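3-oxo-tetronate kinase (Haemophilus influenzae, PDB 1YZY) catalyses the ATP-dependent phosphorylation of 3-oxo-tetronate to 3-oxo-tetronate 4-phosphate, as a member of the four-carbon acid sugar kinase family. Local coordinates at residues F85-K90 and D157-G162; F79-T84 and L216-S221. One frame throughout, in Å; residues are numbered along the deposited sequence.

Overall arrangement
Read from the N terminus, the chain passes three earlier strands before strand 77-80, whose C-terminal part enters contact 2, and runs on from Thr84 into Phe85 and the loop of contact 1. Helix 93-104 follows, and the chain returns through helix 152-159, whose residues Ala158 and Gln159 meet residues 85-90 and close the inner loop. Strand 216-219 pairs with residues 79-81 and closes the outer one, so contact 1 is enclosed by contact 2. The two centres lie about 14 Å apart, both within the sugar-binding N-terminal domain. Contact 2, fully buried, joins an outermost strand, 216-219, to strand 77-80, while contact 1 ties the following loop to helix 152-159, farther from the chain's centre.

Contact 1: F85-K90 and D157-G162; sequences FDSTAK and DAQAKG
The hydroxyl of Ser87 is gripped from two directions: OG donates to Phe85 O at 2.7 Å and accepts from Gln159 NE2 at 3.1 Å. The bond to Phe85 O, within the same loop, runs nearly along the C=O axis and uses the hydroxyl proton, so the oxygen can accept from the glutamine. That second bond is close to straight, 166° at the hydrogen, and Ser87 OG lies in the amide plane of Gln159. CG of Gln159 sits between its backbone N and carbonyl carbon (chi1 47°); the extended chain (chi2 180°) continues to CD, whose NH2 group meets Ser87. The other amide atom, Gln159 OE1, accepts from the backbone N of Gly94 at the start of helix 93-104, so the amide is fixed at both ends. Thr88 O also comes within 3.1 Å of Gln159 NE2, but at an angle too poor for a hydrogen bond. Nearer the backbone, Ala89 O lies 3.2 Å from Gln159 CA in a C-H...O contact, and Ala89 CB and Ala158 CB are 4.5 Å apart, a loose apolar contact. Within the loop, Thr88 OG1 accepts from Lys90 N in an ST turn. Hydrogen bonds thus run from Gly94 N to Gln159 OE1, Gln159 NE2 to Ser87 OG and Ser87 OG to Phe85 O, and one buried glutamine joins the loop, helix 152-159 and helix 93-104.

Contact 2: F79-T84 and L216-S221; sequences FKYCST and LVTGGS
The ring of Tyr81 has Gly219 O over one face, 3.7 Å above the plane and offset toward the rim, while Thr218 OG1 lies at its edge, near the plane. There the phenol OH donates to Thr218 OG1 at 2.7 Å, and Thr218 OG1 is also hydrogen-bonded to Val110 O of strand 109-111. CG of Tyr81 stands between its backbone N and carbonyl carbon (chi1 42°). Tyr81 CE1 comes within 3.6 Å of Gly219 CA. The Phe79 ring carries Tyr81 CD2 over one face, and Phe85 meets Tyr81 edge-to-face. The backbones themselves pair in parallel: Phe79 N bonds to Val217 O, Gly219 N to Phe79 O, and Tyr81 N to Gly219 O at 3.0 Å. The Lys80 chain folds back (chi2 88°, chi4 70°), with CD against Gly220 O at 3.3 Å, and NZ donates to Tyr81 O at 2.7 Å, from above that carbonyl's plane. Ser221 OG, near Lys80 CE, is bonded to Asp14. The backbone angles of Gly219 suit glycine, since a beta carbon would collide with Thr218 O. Parallel pairing, with strand 216-219 leading through Gly220 into helix 221-232, is the strand-turn-helix arrangement of alpha/beta domains, here the sugar-binding domain.

Contact 1: F85-K90 and D157-G162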
loop_
_atom_site.group_PDB
_atom_site.type_symbol
_atom_site.label_atom_id
_atom_site.label_comp_id
_atom_site.label_asym_id
_atom_site.label_seq_id
_atom_site.Cartn_x
_atom_site.Cartn_y
_atom_site.Cartn_z
ATOM N N PHE A 85 5.430 -4.724 14.267
ATOM C CA PHE A 85 4.719 -5.896 14.768
ATOM C C PHE A 85 3.387 -5.584 15.464
ATOM O O PHE A 85 2.928 -6.363 16.296
ATOM C CB PHE A 85 5.654 -6.691 15.705
ATOM C CG PHE A 85 5.446 -8.179 15.661
ATOM C CD1 PHE A 85 5.779 -8.908 14.524
ATOM C CD2 PHE A 85 4.931 -8.860 16.762
ATOM C CE1 PHE A 85 5.602 -10.290 14.485
ATOM C CE2 PHE A 85 4.749 -10.251 16.726
ATOM C CZ PHE A 85 5.086 -10.958 15.588
ATOM N N ASP A 86 2.746 -4.484 15.064
ATOM C CA ASP A 86 1.463 -4.035 15.639
ATOM C C ASP A 86 0.479 -5.157 15.944
ATOM O O ASP A 86 -0.025 -5.811 15.029
ATOM C CB ASP A 86 0.794 -3.010 14.720
ATOM C CG ASP A 86 1.656 -1.794 14.491
ATOM O OD1 ASP A 86 2.838 -1.983 14.150
ATOM O OD2 ASP A 86 1.167 -0.654 14.658
ATOM N N SER A 87 0.191 -5.331 17.233
ATOM C CA SER A 87 -0.710 -6.370 17.724
ATOM C C SER A 87 -0.825 -6.299 19.253
ATOM O O SER A 87 -0.346 -5.350 19.881
ATOM C CB SER A 87 -0.167 -7.748 17.317
ATOM O OG SER A 87 1.204 -7.900 17.686
ATOM N N THR A 88 -1.532 -7.272 19.826
ATOM C CA THR A 88 -1.710 -7.412 21.277
ATOM C C THR A 88 -1.715 -8.917 21.557
ATOM O O THR A 88 -1.524 -9.720 20.639
ATOM C CB THR A 88 -3.045 -6.813 21.797
ATOM O OG1 THR A 88 -4.152 -7.538 21.248
ATOM C CG2 THR A 88 -3.163 -5.335 21.444
ATOM N N ALA A 89 -1.918 -9.309 22.813
ATOM C CA ALA A 89 -1.938 -10.731 23.153
ATOM C C ALA A 89 -2.990 -11.490 22.333
ATOM O O ALA A 89 -2.960 -12.719 22.234
ATOM C CB ALA A 89 -2.159 -10.913 24.633
ATOM N N LYS A 90 -3.960 -10.755 21.805
ATOM C CA LYS A 90 -4.983 -11.328 20.936
ATOM C C LYS A 90 -4.670 -10.827 19.549
ATOM O O LYS A 90 -5.394 -11.207 18.636
ATOM C CB LYS A 90 -6.334 -10.689 21.256
ATOM C CG LYS A 90 -6.933 -11.216 22.563
ATOM C CD LYS A 90 -7.859 -10.220 23.255
ATOM C CE LYS A 90 -7.069 -9.142 23.989
ATOM N NZ LYS A 90 -7.928 -8.348 24.913
ATOM N N ASP A 157 4.627 -15.421 20.930
ATOM C CA ASP A 157 4.200 -16.492 21.830
ATOM C C ASP A 157 2.932 -16.145 22.596
ATOM O O ASP A 157 2.136 -17.025 22.922
ATOM C CB ASP A 157 5.308 -16.839 22.834
ATOM C CG ASP A 157 6.360 -17.788 22.267
ATOM O OD1 ASP A 157 6.230 -18.265 21.117
ATOM O OD2 ASP A 157 7.330 -18.063 23.000
ATOM N N ALA A 158 2.788 -14.874 22.937
ATOM C CA ALA A 158 1.623 -14.401 23.668
ATOM C C ALA A 158 0.314 -14.618 22.906
ATOM O O ALA A 158 -0.698 -14.993 23.498
ATOM C CB ALA A 158 1.791 -12.938 23.987
ATOM N N GLN A 159 0.360 -14.433 21.591
ATOM C CA GLN A 159 -0.815 -14.557 20.726
ATOM C C GLN A 159 -0.856 -15.769 19.804
ATOM O O GLN A 159 -1.763 -15.878 18.969
ATOM C CB GLN A 159 -0.943 -13.305 19.858
ATOM C CG GLN A 159 0.437 -13.021 19.283
ATOM C CD GLN A 159 0.469 -11.813 18.391
ATOM O OE1 GLN A 159 0.160 -11.905 17.211
ATOM N NE2 GLN A 159 0.867 -10.676 18.943
ATOM N N ALA A 160 0.124 -16.658 19.901
ATOM C CA ALA A 160 0.148 -17.823 19.028
ATOM C C ALA A 160 -0.169 -19.133 19.743
ATOM O O ALA A 160 -0.091 -19.221 20.967
ATOM C CB ALA A 160 1.493 -17.917 18.326
ATOM N N LYS A 161 -0.581 -20.135 18.969
ATOM C CA LYS A 161 -0.899 -21.454 19.506
ATOM C C LYS A 161 0.375 -22.298 19.641
ATOM O O LYS A 161 0.395 -23.290 20.373
ATOM C CB LYS A 161 -1.894 -22.186 18.595
ATOM C CG LYS A 161 -3.310 -22.309 19.143
ATOM C CD LYS A 161 -4.094 -21.014 19.028
ATOM C CE LYS A 161 -5.459 -21.126 19.705
ATOM N NZ LYS A 161 -5.364 -21.153 21.200
ATOM N N GLY A 162 1.414 -21.928 18.890
ATOM C CA GLY A 162 2.678 -22.648 18.924
ATOM C C GLY A 162 3.805 -21.864 19.578
ATOM O O GLY A 162 3.563 -20.832 20.223
#

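Contact 2: F79-T84 and L216-S221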
loop_
_atom_site.group_PDB
_atom_site.type_symbol
_atom_site.label_atom_id
_atom_site.label_comp_id
_atom_site.label_asym_id
_atom_site.label_seq_id
_atom_site.Cartn_x
_atom_site.Cartn_y
_atom_site.Cartn_z
ATOM N N PHE A 79 1.969 -13.392 4.386
ATOM C CA PHE A 79 1.125 -12.666 5.327
ATOM C C PHE A 79 1.904 -11.421 5.733
ATOM O O PHE A 79 2.859 -11.499 6.495
ATOM C CB PHE A 79 0.817 -13.546 6.551
ATOM C CG PHE A 79 0.052 -12.841 7.643
ATOM C CD1 PHE A 79 -0.755 -11.740 7.360
ATOM C CD2 PHE A 79 0.169 -13.263 8.961
ATOM C CE1 PHE A 79 -1.425 -11.069 8.372
ATOM C CE2 PHE A 79 -0.496 -12.601 9.982
ATOM C CZ PHE A 79 -1.295 -11.498 9.689
ATOM N N LYS A 80 1.480 -10.272 5.227
ATOM C CA LYS A 80 2.128 -8.997 5.492
ATOM C C LYS A 80 1.502 -8.166 6.603
ATOM O O LYS A 80 0.330 -7.804 6.537
ATOM C CB LYS A 80 2.179 -8.188 4.188
ATOM C CG LYS A 80 2.301 -6.679 4.341
ATOM C CD LYS A 80 3.726 -6.236 4.421
ATOM C CE LYS A 80 3.825 -4.732 4.493
ATOM N NZ LYS A 80 3.337 -4.164 5.777
ATOM N N TYR A 81 2.315 -7.819 7.596
ATOM C CA TYR A 81 1.882 -7.003 8.721
ATOM C C TYR A 81 2.814 -5.800 8.904
ATOM O O TYR A 81 3.695 -5.563 8.081
ATOM C CB TYR A 81 1.761 -7.844 9.999
ATOM C CG TYR A 81 2.886 -8.829 10.218
ATOM C CD1 TYR A 81 4.165 -8.396 10.566
ATOM C CD2 TYR A 81 2.670 -10.197 10.089
ATOM C CE1 TYR A 81 5.199 -9.301 10.782
ATOM C CE2 TYR A 81 3.694 -11.111 10.301
ATOM C CZ TYR A 81 4.959 -10.655 10.651
ATOM O OH TYR A 81 5.977 -11.554 10.893
ATOM N N CYS A 82 2.611 -5.017 9.956
ATOM C CA CYS A 82 3.433 -3.831 10.159
ATOM C C CYS A 82 4.862 -4.152 10.607
ATOM O O CYS A 82 5.106 -5.183 11.252
ATOM C CB CYS A 82 2.758 -2.883 11.154
ATOM S SG CYS A 82 3.382 -1.176 11.160
ATOM N N SER A 83 5.797 -3.271 10.252
ATOM C CA SER A 83 7.200 -3.449 10.618
ATOM C C SER A 83 7.462 -3.278 12.127
ATOM O O SER A 83 8.548 -3.605 12.620
ATOM C CB SER A 83 8.098 -2.525 9.783
ATOM O OG SER A 83 7.875 -1.150 10.062
ATOM N N THR A 84 6.470 -2.766 12.855
ATOM C CA THR A 84 6.584 -2.596 14.306
ATOM C C THR A 84 5.805 -3.699 15.033
ATOM O O THR A 84 5.568 -3.629 16.242
ATOM C CB THR A 84 6.152 -1.194 14.779
ATOM O OG1 THR A 84 5.105 -0.694 13.943
ATOM C CG2 THR A 84 7.319 -0.237 14.710
ATOM N N LEU A 216 4.454 -20.720 2.895
ATOM C CA LEU A 216 4.044 -19.505 3.596
ATOM C C LEU A 216 5.172 -18.782 4.354
ATOM O O LEU A 216 5.994 -19.409 5.019
ATOM C CB LEU A 216 2.931 -19.837 4.599
ATOM C CG LEU A 216 2.538 -18.713 5.558
ATOM C CD1 LEU A 216 1.825 -17.604 4.789
ATOM C CD2 LEU A 216 1.658 -19.250 6.666
ATOM N N VAL A 217 5.203 -17.459 4.237
ATOM C CA VAL A 217 6.175 -16.645 4.948
ATOM C C VAL A 217 5.433 -15.421 5.491
ATOM O O VAL A 217 4.373 -15.065 4.983
ATOM C CB VAL A 217 7.369 -16.204 4.044
ATOM C CG1 VAL A 217 8.048 -17.415 3.412
ATOM C CG2 VAL A 217 6.921 -15.246 2.988
ATOM N N THR A 218 5.963 -14.804 6.543
ATOM C CA THR A 218 5.338 -13.625 7.141
ATOM C C THR A 218 6.370 -12.516 7.394
ATOM O O THR A 218 7.577 -12.774 7.451
ATOM C CB THR A 218 4.597 -13.958 8.483
ATOM O OG1 THR A 218 5.513 -13.925 9.585
ATOM C CG2 THR A 218 3.934 -15.327 8.429
ATOM N N GLY A 219 5.903 -11.273 7.445
ATOM C CA GLY A 219 6.807 -10.170 7.698
ATOM C C GLY A 219 6.292 -8.828 7.231
ATOM O O GLY A 219 5.104 -8.672 6.959
ATOM N N GLY A 220 7.177 -7.836 7.226
ATOM C CA GLY A 220 6.816 -6.511 6.759
ATOM C C GLY A 220 7.078 -6.442 5.263
ATOM O O GLY A 220 6.803 -7.399 4.539
ATOM N N SER A 221 7.597 -5.315 4.787
ATOM C CA SER A 221 7.889 -5.185 3.361
ATOM C C SER A 221 9.313 -5.628 3.018
ATOM O O SER A 221 9.594 -5.993 1.876
ATOM C CB SER A 221 7.688 -3.748 2.908
ATOM O OG SER A 221 6.348 -3.336 3.090
#